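Local coordinates for protein anti-sigma-I factor RsgI3 (Clostridium thermocellum, PDB 6QE7) that binds pectin strongly through its tandem extracellular PA14 domains and probably senses plant polysaccharides to control the sigma factor SigI3, at residues F212-V215 and R221-I224; G160-K165 and C261-P266; G52-R57 and L122-K127; L271-Q276 and V282-N287. All blocks are in the same frame, centred on the assembly; numbering follows the deposited sequence.

Contact 1 (F212-V215 and R221-I224)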
loop_
_atom_site.group_PDB
_atom_site.type_symbol
_atom_site.label_atom_id
_atom_site.label_comp_id
_atom_site.label_asym_id
_atom_site.label_seq_id
_atom_site.Cartn_x
_atom_site.Cartn_y
_atom_site.Cartn_z
ATOM N N PHE A 212 7.968 7.556 16.816
ATOM C CA PHE A 212 6.541 7.680 17.205
ATOM C C PHE A 212 6.541 8.051 18.675
ATOM O O PHE A 212 7.449 7.649 19.407
ATOM C CB PHE A 212 5.729 6.426 16.876
ATOM C CG PHE A 212 5.623 6.212 15.391
ATOM C CD1 PHE A 212 6.675 5.635 14.699
ATOM C CD2 PHE A 212 4.529 6.662 14.682
ATOM C CE1 PHE A 212 6.642 5.534 13.313
ATOM C CE2 PHE A 212 4.482 6.519 13.310
ATOM C CZ PHE A 212 5.545 5.958 12.628
ATOM N N HIS A 213 5.582 8.881 19.039
ATOM C CA HIS A 213 5.436 9.483 20.378
ATOM C C HIS A 213 4.002 9.224 20.805
ATOM O O HIS A 213 3.118 9.345 19.931
ATOM C CB HIS A 213 5.701 10.967 20.346
ATOM C CG HIS A 213 6.934 11.401 19.656
ATOM N ND1 HIS A 213 8.075 11.758 20.346
ATOM C CD2 HIS A 213 7.177 11.640 18.332
ATOM C CE1 HIS A 213 8.990 12.167 19.481
ATOM N NE2 HIS A 213 8.436 12.130 18.232
ATOM N N THR A 214 3.806 8.731 22.035
ATOM C CA THR A 214 2.467 8.693 22.674
ATOM C C THR A 214 2.483 9.647 23.861
ATOM O O THR A 214 3.485 9.766 24.592
ATOM C CB THR A 214 1.989 7.290 23.034
ATOM O OG1 THR A 214 2.977 6.835 23.934
ATOM C CG2 THR A 214 1.828 6.360 21.850
ATOM N N VAL A 215 1.389 10.351 23.951
ATOM C CA VAL A 215 0.938 11.154 25.107
ATOM C C VAL A 215 -0.363 10.501 25.564
ATOM O O VAL A 215 -1.336 10.461 24.777
ATOM C CB VAL A 215 0.751 12.654 24.804
ATOM C CG1 VAL A 215 0.287 13.434 26.066
ATOM C CG2 VAL A 215 2.009 13.253 24.298
ATOM N N ARG A 221 0.443 0.536 24.099
ATOM C CA ARG A 221 1.412 -0.215 23.262
ATOM C C ARG A 221 1.276 0.253 21.808
ATOM O O ARG A 221 0.117 0.484 21.362
ATOM C CB ARG A 221 1.146 -1.718 23.368
ATOM C CG ARG A 221 1.455 -2.309 24.729
ATOM C CD ARG A 221 1.251 -3.808 24.654
ATOM N NE ARG A 221 1.987 -4.380 25.774
ATOM C CZ ARG A 221 1.430 -5.063 26.761
ATOM N NH1 ARG A 221 0.123 -5.277 26.785
ATOM N NH2 ARG A 221 2.196 -5.550 27.721
ATOM N N VAL A 222 2.419 0.344 21.110
ATOM C CA VAL A 222 2.502 0.685 19.650
ATOM C C VAL A 222 3.415 -0.308 18.929
ATOM O O VAL A 222 4.568 -0.497 19.324
ATOM C CB VAL A 222 2.978 2.095 19.380
ATOM C CG1 VAL A 222 3.008 2.349 17.871
ATOM C CG2 VAL A 222 2.121 3.150 20.124
ATOM N N TRP A 223 2.838 -0.953 17.941
ATOM C CA TRP A 223 3.555 -1.718 16.909
ATOM C C TRP A 223 3.516 -0.968 15.560
ATOM O O TRP A 223 2.432 -0.481 15.168
ATOM C CB TRP A 223 2.842 -3.029 16.709
ATOM C CG TRP A 223 2.911 -3.984 17.852
ATOM C CD1 TRP A 223 3.730 -5.066 17.997
ATOM C CD2 TRP A 223 2.014 -3.990 18.960
ATOM N NE1 TRP A 223 3.396 -5.749 19.130
ATOM C CE2 TRP A 223 2.330 -5.131 19.737
ATOM C CE3 TRP A 223 0.949 -3.192 19.323
ATOM C CZ2 TRP A 223 1.627 -5.458 20.897
ATOM C CZ3 TRP A 223 0.269 -3.489 20.500
ATOM C CH2 TRP A 223 0.585 -4.624 21.246
ATOM N N ILE A 224 4.666 -0.871 14.905
ATOM C CA ILE A 224 4.854 -0.400 13.506
ATOM C C ILE A 224 5.604 -1.504 12.771
ATOM O O ILE A 224 6.605 -2.015 13.314
ATOM C CB ILE A 224 5.595 0.944 13.422
ATOM C CG1 ILE A 224 4.914 2.018 14.278
ATOM C CG2 ILE A 224 5.680 1.424 11.964
ATOM C CD1 ILE A 224 3.714 2.670 13.582
#

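Contact 2 (G160-K165 and C261-P266)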
loop_
_atom_site.group_PDB
_atom_site.type_symbol
_atom_site.label_atom_id
_atom_site.label_comp_id
_atom_site.label_asym_id
_atom_site.label_seq_id
_atom_site.Cartn_x
_atom_site.Cartn_y
_atom_site.Cartn_z
ATOM N N GLY A 160 -15.089 -2.674 26.905
ATOM C CA GLY A 160 -15.696 -2.309 28.204
ATOM C C GLY A 160 -14.917 -2.835 29.389
ATOM O O GLY A 160 -15.488 -2.946 30.472
ATOM N N ASP A 161 -13.608 -2.973 29.259
ATOM C CA ASP A 161 -12.730 -3.283 30.417
ATOM C C ASP A 161 -11.318 -2.791 30.090
ATOM O O ASP A 161 -11.095 -2.353 28.961
ATOM C CB ASP A 161 -12.783 -4.796 30.625
ATOM C CG ASP A 161 -12.385 -5.557 29.347
ATOM O OD1 ASP A 161 -11.233 -5.380 28.884
ATOM O OD2 ASP A 161 -13.248 -6.281 28.788
ATOM N N ALA A 162 -10.348 -2.948 30.981
ATOM C CA ALA A 162 -8.993 -2.402 30.725
ATOM C C ALA A 162 -8.105 -3.446 30.065
ATOM O O ALA A 162 -6.938 -3.111 29.957
ATOM C CB ALA A 162 -8.322 -1.949 31.980
ATOM N N GLU A 163 -8.634 -4.608 29.656
ATOM C CA GLU A 163 -7.830 -5.810 29.319
ATOM C C GLU A 163 -8.168 -6.268 27.902
ATOM O O GLU A 163 -7.816 -7.379 27.562
ATOM C CB GLU A 163 -8.073 -6.912 30.364
ATOM C CG GLU A 163 -7.270 -6.691 31.660
ATOM C CD GLU A 163 -7.099 -7.829 32.674
ATOM O OE1 GLU A 163 -7.745 -8.911 32.521
ATOM O OE2 GLU A 163 -6.292 -7.628 33.627
ATOM N N LEU A 164 -8.768 -5.393 27.095
ATOM C CA LEU A 164 -9.130 -5.658 25.677
ATOM C C LEU A 164 -9.948 -6.956 25.614
ATOM O O LEU A 164 -9.892 -7.676 24.555
ATOM C CB LEU A 164 -7.859 -5.690 24.819
ATOM C CG LEU A 164 -7.025 -4.395 24.868
ATOM C CD1 LEU A 164 -5.619 -4.592 24.318
ATOM C CD2 LEU A 164 -7.731 -3.278 24.128
ATOM N N LYS A 165 -10.814 -7.191 26.612
ATOM C CA LYS A 165 -11.640 -8.442 26.623
ATOM C C LYS A 165 -13.047 -8.205 26.071
ATOM O O LYS A 165 -13.410 -8.834 25.083
ATOM C CB LYS A 165 -11.657 -9.065 28.026
ATOM C CG LYS A 165 -10.413 -9.869 28.400
ATOM C CD LYS A 165 -10.581 -10.712 29.663
ATOM C CE LYS A 165 -9.226 -10.899 30.309
ATOM N NZ LYS A 165 -9.246 -11.848 31.440
ATOM N N CYS A 261 -5.207 1.547 27.320
ATOM C CA CYS A 261 -6.093 1.212 28.442
ATOM C C CYS A 261 -6.136 2.413 29.401
ATOM O O CYS A 261 -5.177 3.086 29.651
ATOM C CB CYS A 261 -5.715 -0.126 29.043
ATOM S SG CYS A 261 -4.124 -0.149 29.907
ATOM N N ASN A 262 -7.329 2.718 29.793
ATOM C CA ASN A 262 -7.665 3.656 30.867
ATOM C C ASN A 262 -7.817 2.903 32.192
ATOM O O ASN A 262 -8.479 1.842 32.217
ATOM C CB ASN A 262 -9.005 4.282 30.515
ATOM C CG ASN A 262 -9.055 5.611 31.182
ATOM O OD1 ASN A 262 -8.130 6.390 30.925
ATOM N ND2 ASN A 262 -10.036 5.803 32.065
ATOM N N TYR A 263 -7.298 3.437 33.282
ATOM C CA TYR A 263 -7.399 2.759 34.605
ATOM C C TYR A 263 -8.321 3.575 35.561
ATOM O O TYR A 263 -8.479 3.315 36.842
ATOM C CB TYR A 263 -5.973 2.521 35.111
ATOM C CG TYR A 263 -5.089 1.566 34.345
ATOM C CD1 TYR A 263 -5.330 0.200 34.394
ATOM C CD2 TYR A 263 -3.953 2.000 33.639
ATOM C CE1 TYR A 263 -4.488 -0.708 33.757
ATOM C CE2 TYR A 263 -3.077 1.105 33.034
ATOM C CZ TYR A 263 -3.345 -0.259 33.104
ATOM O OH TYR A 263 -2.570 -1.220 32.518
ATOM N N GLY A 264 -9.002 4.546 34.969
ATOM C CA GLY A 264 -10.114 5.264 35.623
ATOM C C GLY A 264 -9.913 6.762 35.558
ATOM O O GLY A 264 -10.898 7.505 35.886
ATOM N N GLU A 265 -8.712 7.201 35.145
ATOM C CA GLU A 265 -8.382 8.642 34.989
ATOM C C GLU A 265 -9.277 9.192 33.878
ATOM O O GLU A 265 -9.912 8.415 33.163
ATOM C CB GLU A 265 -6.886 8.827 34.741
ATOM C CG GLU A 265 -6.080 8.758 36.020
ATOM C CD GLU A 265 -5.896 7.338 36.546
ATOM O OE1 GLU A 265 -5.974 6.394 35.724
ATOM O OE2 GLU A 265 -5.690 7.163 37.776
ATOM N N PRO A 266 -9.403 10.533 33.724
ATOM C CA PRO A 266 -9.988 11.106 32.515
ATOM C C PRO A 266 -9.071 10.693 31.353
ATOM O O PRO A 266 -7.827 10.763 31.542
ATOM C CB PRO A 266 -9.977 12.620 32.734
ATOM C CG PRO A 266 -8.953 12.846 33.842
ATOM C CD PRO A 266 -8.911 11.568 34.653
#

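Contact 3 (G52-R57 and L122-K127)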
loop_
_atom_site.group_PDB
_atom_site.type_symbol
_atom_site.label_atom_id
_atom_site.label_comp_id
_atom_site.label_asym_id
_atom_site.label_seq_id
_atom_site.Cartn_x
_atom_site.Cartn_y
_atom_site.Cartn_z
ATOM N N GLY A 52 -5.137 -8.777 -17.977
ATOM C CA GLY A 52 -6.108 -9.199 -18.983
ATOM C C GLY A 52 -5.679 -10.527 -19.536
ATOM O O GLY A 52 -5.171 -11.383 -18.725
ATOM N N LYS A 53 -5.781 -10.637 -20.854
ATOM C CA LYS A 53 -5.431 -11.865 -21.614
ATOM C C LYS A 53 -4.646 -11.434 -22.824
ATOM O O LYS A 53 -4.947 -10.339 -23.405
ATOM C CB LYS A 53 -6.718 -12.617 -21.955
ATOM C CG LYS A 53 -7.418 -13.201 -20.742
ATOM C CD LYS A 53 -8.821 -13.644 -21.074
ATOM C CE LYS A 53 -9.516 -14.438 -19.999
ATOM N NZ LYS A 53 -8.572 -15.341 -19.308
ATOM N N VAL A 54 -3.613 -12.186 -23.140
ATOM C CA VAL A 54 -2.821 -12.034 -24.377
ATOM C C VAL A 54 -3.171 -13.232 -25.286
ATOM O O VAL A 54 -3.520 -14.314 -24.716
ATOM C CB VAL A 54 -1.331 -11.900 -24.077
ATOM C CG1 VAL A 54 -0.760 -13.122 -23.366
ATOM C CG2 VAL A 54 -0.517 -11.606 -25.310
ATOM N N GLU A 55 -3.195 -13.006 -26.620
ATOM C CA GLU A 55 -3.554 -14.019 -27.667
ATOM C C GLU A 55 -2.446 -14.101 -28.700
ATOM O O GLU A 55 -2.295 -13.241 -29.559
ATOM C CB GLU A 55 -4.889 -13.720 -28.307
ATOM C CG GLU A 55 -5.138 -14.479 -29.598
ATOM C CD GLU A 55 -6.600 -14.464 -30.004
ATOM O OE1 GLU A 55 -7.447 -14.133 -29.122
ATOM O OE2 GLU A 55 -6.896 -14.777 -31.194
ATOM N N PRO A 56 -1.539 -15.084 -28.609
ATOM C CA PRO A 56 -0.487 -15.165 -29.601
ATOM C C PRO A 56 -1.096 -15.467 -30.992
ATOM O O PRO A 56 -2.230 -15.986 -31.103
ATOM C CB PRO A 56 0.395 -16.318 -29.102
ATOM C CG PRO A 56 -0.568 -17.151 -28.301
ATOM C CD PRO A 56 -1.523 -16.197 -27.642
ATOM N N ARG A 57 -0.369 -15.073 -32.041
ATOM C CA ARG A 57 -0.847 -15.339 -33.432
ATOM C C ARG A 57 -0.428 -16.764 -33.855
ATOM O O ARG A 57 -1.189 -17.356 -34.656
ATOM C CB ARG A 57 -0.264 -14.303 -34.396
ATOM C CG ARG A 57 -0.582 -12.842 -34.087
ATOM C CD ARG A 57 0.482 -12.001 -34.784
ATOM N NE ARG A 57 0.058 -10.638 -35.057
ATOM C CZ ARG A 57 0.618 -9.527 -34.536
ATOM N NH1 ARG A 57 1.662 -9.597 -33.715
ATOM N NH2 ARG A 57 0.134 -8.332 -34.856
ATOM N N LEU A 122 6.382 -3.676 -22.638
ATOM C CA LEU A 122 6.199 -5.139 -22.750
ATOM C C LEU A 122 6.286 -5.535 -24.228
ATOM O O LEU A 122 5.443 -5.084 -24.986
ATOM C CB LEU A 122 4.836 -5.519 -22.169
ATOM C CG LEU A 122 4.452 -6.986 -22.301
ATOM C CD1 LEU A 122 5.412 -7.853 -21.539
ATOM C CD2 LEU A 122 3.040 -7.239 -21.810
ATOM N N MET A 123 7.207 -6.424 -24.571
ATOM C CA MET A 123 7.444 -6.884 -25.950
ATOM C C MET A 123 7.340 -8.405 -26.013
ATOM O O MET A 123 7.204 -9.061 -24.977
ATOM C CB MET A 123 8.827 -6.408 -26.386
ATOM C CG MET A 123 8.951 -4.935 -26.272
ATOM S SD MET A 123 10.433 -4.318 -26.918
ATOM C CE MET A 123 11.684 -4.829 -25.756
ATOM N N TRP A 124 7.271 -8.955 -27.215
ATOM C CA TRP A 124 7.291 -10.408 -27.444
ATOM C C TRP A 124 7.958 -10.682 -28.797
ATOM O O TRP A 124 8.005 -9.801 -29.602
ATOM C CB TRP A 124 5.915 -11.062 -27.383
ATOM C CG TRP A 124 4.956 -10.727 -28.466
ATOM C CD1 TRP A 124 5.113 -9.802 -29.460
ATOM C CD2 TRP A 124 3.609 -11.188 -28.540
ATOM N NE1 TRP A 124 3.943 -9.663 -30.142
ATOM C CE2 TRP A 124 3.021 -10.538 -29.637
ATOM C CE3 TRP A 124 2.875 -12.142 -27.856
ATOM C CZ2 TRP A 124 1.733 -10.811 -30.053
ATOM C CZ3 TRP A 124 1.588 -12.410 -28.265
ATOM C CH2 TRP A 124 1.020 -11.733 -29.346
ATOM N N SER A 125 8.424 -11.899 -28.977
ATOM C CA SER A 125 9.120 -12.421 -30.164
ATOM C C SER A 125 8.848 -13.920 -30.210
ATOM O O SER A 125 8.406 -14.495 -29.154
ATOM C CB SER A 125 10.586 -12.064 -30.143
ATOM O OG SER A 125 11.305 -12.892 -29.253
ATOM N N SER A 126 8.983 -14.506 -31.412
ATOM C CA SER A 126 8.988 -15.977 -31.684
ATOM C C SER A 126 9.610 -16.263 -33.062
ATOM O O SER A 126 10.210 -15.308 -33.690
ATOM C CB SER A 126 7.601 -16.617 -31.551
ATOM O OG SER A 126 6.632 -16.015 -32.357
ATOM N N LYS A 127 9.521 -17.515 -33.508
ATOM C CA LYS A 127 10.164 -17.909 -34.773
ATOM C C LYS A 127 9.636 -16.935 -35.831
ATOM O O LYS A 127 10.456 -16.252 -36.398
ATOM C CB LYS A 127 9.854 -19.362 -35.091
ATOM C CG LYS A 127 10.813 -19.918 -36.124
ATOM C CD LYS A 127 10.712 -21.417 -36.276
ATOM C CE LYS A 127 9.305 -21.880 -36.580
ATOM N NZ LYS A 127 9.114 -23.256 -36.089
#

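Contact 4 (L271-Q276 and V282-N287)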
loop_
_atom_site.group_PDB
_atom_site.type_symbol
_atom_site.label_atom_id
_atom_site.label_comp_id
_atom_site.label_asym_id
_atom_site.label_seq_id
_atom_site.Cartn_x
_atom_site.Cartn_y
_atom_site.Cartn_z
ATOM N N LEU A 271 -1.270 10.032 19.196
ATOM C CA LEU A 271 -0.100 9.368 18.522
ATOM C C LEU A 271 0.510 10.423 17.620
ATOM O O LEU A 271 -0.241 11.027 16.810
ATOM C CB LEU A 271 -0.513 8.099 17.750
ATOM C CG LEU A 271 0.594 7.390 16.964
ATOM C CD1 LEU A 271 1.573 6.691 17.905
ATOM C CD2 LEU A 271 0.025 6.421 15.976
ATOM N N LEU A 272 1.763 10.754 17.899
ATOM C CA LEU A 272 2.531 11.740 17.128
ATOM C C LEU A 272 3.655 11.020 16.404
ATOM O O LEU A 272 4.089 9.987 16.902
ATOM C CB LEU A 272 3.100 12.753 18.117
ATOM C CG LEU A 272 2.002 13.411 18.960
ATOM C CD1 LEU A 272 2.019 12.884 20.392
ATOM C CD2 LEU A 272 2.125 14.929 18.908
ATOM N N TRP A 273 4.190 11.651 15.377
ATOM C CA TRP A 273 5.469 11.241 14.767
ATOM C C TRP A 273 6.389 12.447 14.543
ATOM O O TRP A 273 5.945 13.648 14.484
ATOM C CB TRP A 273 5.256 10.455 13.457
ATOM C CG TRP A 273 4.568 11.199 12.339
ATOM C CD1 TRP A 273 4.156 12.499 12.295
ATOM C CD2 TRP A 273 4.174 10.637 11.079
ATOM N NE1 TRP A 273 3.592 12.775 11.095
ATOM C CE2 TRP A 273 3.553 11.649 10.346
ATOM C CE3 TRP A 273 4.329 9.387 10.500
ATOM C CZ2 TRP A 273 3.088 11.457 9.060
ATOM C CZ3 TRP A 273 3.834 9.179 9.237
ATOM C CH2 TRP A 273 3.212 10.193 8.539
ATOM N N SER A 274 7.641 12.095 14.352
ATOM C CA SER A 274 8.701 13.062 14.042
ATOM C C SER A 274 9.795 12.339 13.283
ATOM O O SER A 274 9.961 11.077 13.458
ATOM C CB SER A 274 9.201 13.697 15.344
ATOM O OG SER A 274 9.997 12.784 16.113
ATOM N N SER A 275 10.622 13.100 12.592
ATOM C CA SER A 275 11.828 12.545 11.941
ATOM C C SER A 275 12.703 13.710 11.536
ATOM O O SER A 275 12.265 14.825 11.766
ATOM C CB SER A 275 11.491 11.655 10.795
ATOM O OG SER A 275 11.104 12.390 9.651
ATOM N N GLN A 276 13.870 13.456 10.953
ATOM C CA GLN A 276 14.760 14.597 10.668
ATOM C C GLN A 276 14.017 15.613 9.783
ATOM O O GLN A 276 14.220 16.779 9.962
ATOM C CB GLN A 276 16.020 14.216 9.911
ATOM C CG GLN A 276 16.600 15.495 9.340
ATOM C CD GLN A 276 18.048 15.373 9.011
ATOM O OE1 GLN A 276 18.611 14.271 9.021
ATOM N NE2 GLN A 276 18.622 16.528 8.704
ATOM N N VAL A 282 0.784 15.295 15.502
ATOM C CA VAL A 282 -0.207 14.196 15.521
ATOM C C VAL A 282 -0.137 13.501 14.133
ATOM O O VAL A 282 -0.175 14.198 13.108
ATOM C CB VAL A 282 -1.614 14.719 15.869
ATOM C CG1 VAL A 282 -2.649 13.607 15.771
ATOM C CG2 VAL A 282 -1.668 15.353 17.268
ATOM N N VAL A 283 -0.002 12.169 14.081
ATOM C CA VAL A 283 -0.016 11.498 12.761
ATOM C C VAL A 283 -1.360 11.814 12.119
ATOM O O VAL A 283 -2.422 11.591 12.738
ATOM C CB VAL A 283 0.208 10.006 12.897
ATOM C CG1 VAL A 283 0.264 9.391 11.527
ATOM C CG2 VAL A 283 1.445 9.714 13.735
ATOM N N PRO A 284 -1.343 12.349 10.879
ATOM C CA PRO A 284 -2.541 12.859 10.227
ATOM C C PRO A 284 -3.386 11.723 9.673
ATOM O O PRO A 284 -2.862 10.716 9.327
ATOM C CB PRO A 284 -2.062 13.803 9.096
ATOM C CG PRO A 284 -0.579 13.803 9.152
ATOM C CD PRO A 284 -0.129 12.758 10.170
ATOM N N SER A 285 -4.679 11.937 9.573
ATOM C CA SER A 285 -5.618 10.943 8.992
ATOM C C SER A 285 -5.179 10.563 7.573
ATOM O O SER A 285 -5.337 9.400 7.198
ATOM C CB SER A 285 -6.985 11.467 8.986
ATOM O OG SER A 285 -7.906 10.401 8.751
ATOM N N LYS A 286 -4.585 11.484 6.818
ATOM C CA LYS A 286 -4.227 11.171 5.397
ATOM C C LYS A 286 -3.059 10.161 5.320
ATOM O O LYS A 286 -2.744 9.702 4.188
ATOM C CB LYS A 286 -3.970 12.466 4.628
ATOM C CG LYS A 286 -2.633 13.108 4.911
ATOM C CD LYS A 286 -2.480 14.425 4.181
ATOM C CE LYS A 286 -3.110 15.538 4.992
ATOM N NZ LYS A 286 -3.542 16.657 4.118
ATOM N N ASN A 287 -2.415 9.790 6.435
ATOM C CA ASN A 287 -1.325 8.798 6.371
ATOM C C ASN A 287 -1.746 7.480 6.991
ATOM O O ASN A 287 -0.835 6.626 7.170
ATOM C CB ASN A 287 -0.054 9.323 7.011
ATOM C CG ASN A 287 0.531 10.442 6.191
ATOM O OD1 ASN A 287 0.232 11.584 6.489
ATOM N ND2 ASN A 287 1.338 10.129 5.170
#

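Contact 1 (F212-V215 and R221-I224)
Phe212 and Ile224 form the tight part of this contact. Ile224 CD1 sits 3.9 Å from the centroid of the Phe212 ring. It lies over the middle of one face, 12° off the normal, so this is a CH-pi contact. Ile224 CG1, one bond back, lies 4.0 Å from Phe212 CD1. Two residues along each strand, Thr214 and Val222 meet tip to tip, with Thr214 CG2 3.7 Å from Val222 CG2. With Thr214 OG1 between the backbone N and the carbonyl carbon (chi1 60°), the methyl CG2 is left anti to the carbonyl carbon, facing the valine. The backbones stay well apart, and no hydrogen bond joins them. This is face-to-face packing in the beta sandwich of the second PA14 domain. Strand 208-216 belongs to one sheet and strand 219-224 to the other. Ile246 and Ile229 also pack on Phe212.

His213, Arg221 and Trp223 are partly exposed and take no part in the packing. His213 NE2 is hydrogen-bonded to Ser274 OG on the neighbouring strand. On the outer surface of the other sheet, Arg221 NE forms a salt bridge with Asp231, and Trp223 makes a cation-pi contact with Lys257.

Contact 2 (G160-K165 and C261-P266)
Ala162 and Cys261 bring the two backbones together, their CA atoms 5.2 Å apart. No hydrogen bond links the segments. The carbonyl O of Ala162 instead rests 3.4 Å from Cys261 CB. The 160-165 segment is irregular, whereas 261-266 carries the end of strand 254-263 into a loop. Ala162 CB points at that strand end. It lies 3.8 Å from the carbonyl O of Asn262 and 4.3 Å from Cys261 CB. The Tyr263 ring comes near obliquely, with CE1 4.4 Å from Ala162 CB. Its hydroxyl is hydrogen-bonded to the backbone O of Trp233.

In the second PA14 domain, 160-165 connects the antiparallel strands 154-159 and 167-173. Strand 193-202 lies between 154-159 and 254-263 in the sheet, and the loop reaches across it. Ser195 OG of strand 193-202 is hydrogen-bonded to Asp161 O and Leu164 N.

Asp161 holds the loop in shape. Its OD1 takes Glu163 N at 2.8 Å on the anti lone pair, an Asx turn. The syn lone pair of OD1 takes Lys165 N at 2.9 Å, in a nearly straight bond (173°). On the other segment, Asn262 ND2 donates to Glu265 O at 2.8 Å, in the plane of both the amide and the carbonyl. The same nitrogen is also hydrogen-bonded to Gly192 O.

Contact 3 (G52-R57 and L122-K127)
A buried tryptophan, Trp124, packs here against the backbone and side chains of residues 54-57, near one end of the first PA14 domain. Strand 53-54 belongs to one sheet and strand 119-125 to the other. The chain turns a corner at Gly52, and the strand after it runs into the loop that meets the indole. The two backbones stay apart, with the CA atoms of Pro56 and Trp124 9.4 Å from each other. The six-membered end of the indole spans the distance.

Trp124 CZ3 has two apolar neighbours. Val54 CG2 is 3.7 Å from it, on a branch set opposite the valine's own backbone N. Pro56 CA is also 3.7 Å from CZ3 and approaches the ring obliquely. The carbonyl O of Glu55 lies at the ring edge, in its plane, 3.6 Å from Trp124 CH2. That oxygen also accepts a hydrogen bond from Gln138 NE2.

Arg57 closes the more exposed side. Its chain is extended from CG to NE and crosses the indole at about a right angle. NH1 stands 3.9 Å from Trp124 CZ2 at the ring edge, and the guanidinium and ring planes are 49° apart. The polar ends share a partner: Glu132 OE2 forms a salt bridge with Arg57 NH1 and accepts the hydrogen bond of Trp124 NE1. This probably fixes the rotation of the indole. A tryptophan packed between the two sheets of a beta sandwich recurs in the second PA14 domain, where Trp273 occupies a similar strand position.

Contact 4 (L271-Q276 and V282-N287)
Trp273 lays its indole against Val283, whose CG1 sits over the centre of the six-membered ring. This CH-pi contact measures 4.0 Å from CG1 to the ring centroid, only 3° off the normal. The other branch, Val283 CG2, lies 3.7 Å from Trp273 CG. A first torsion of 62° places Trp273 CG between the backbone N and carbonyl carbon, and the ring then reaches the 282-287 segment. Pro284 CD meets the indole obliquely, 3.6 Å from Trp273 CZ2. Beyond it, Asn287 CG comes 3.6 Å from Trp273 CH2, with amide and ring planes 62° apart. Asn287 ND2 is hydrogen-bonded to Asp203, and Trp273 NE1 to Glu281.

The contact lies in the beta sandwich of the second PA14 domain, where the chain passes from one sheet to the other. Strand 268-274 pairs antiparallel with the short strand 281-282, where Leu272 and Val282 are a non-hydrogen-bonded pair with diverging side chains. The chain then leaves this sheet at Val283 and Pro284, passes through a 3-10 segment, 285-287, and joins the opposite sheet as strand 288-289.

One backbone hydrogen bond crosses the contact: Val283 N donates to Leu271 O at 3.0 Å. The same oxygen receives a CA-H...O contact from Val282 CA at 3.4 Å. Leu271 and Val283 lie side by side on the inner side, where Ile202 also touches Val283. Lys286 O is hydrogen-bonded to Arg18 NH2 of the first PA14 domain.

Overall arrangement
Contact 3 comes first along the chain. It closes a loop of 64 residues and ties the two sheets of the first PA14 domain. The other three contacts lie in the second domain, on the opposite side of the chain's centre. Contact 2 opens next, at 160-165, and closes only at 261-266. Contact 1 falls within that span, where a five-residue link carries the chain from one sheet to the other. Contact 4 follows in series and joins strand 268-274 to the segment that leads to the opposite sheet. No two contacts cross. Contacts 1 and 4 touch through neighbouring strands 208-216 and 268-274. Contacts 1 and 2 share the other sheet, with centres about 17 Å apart.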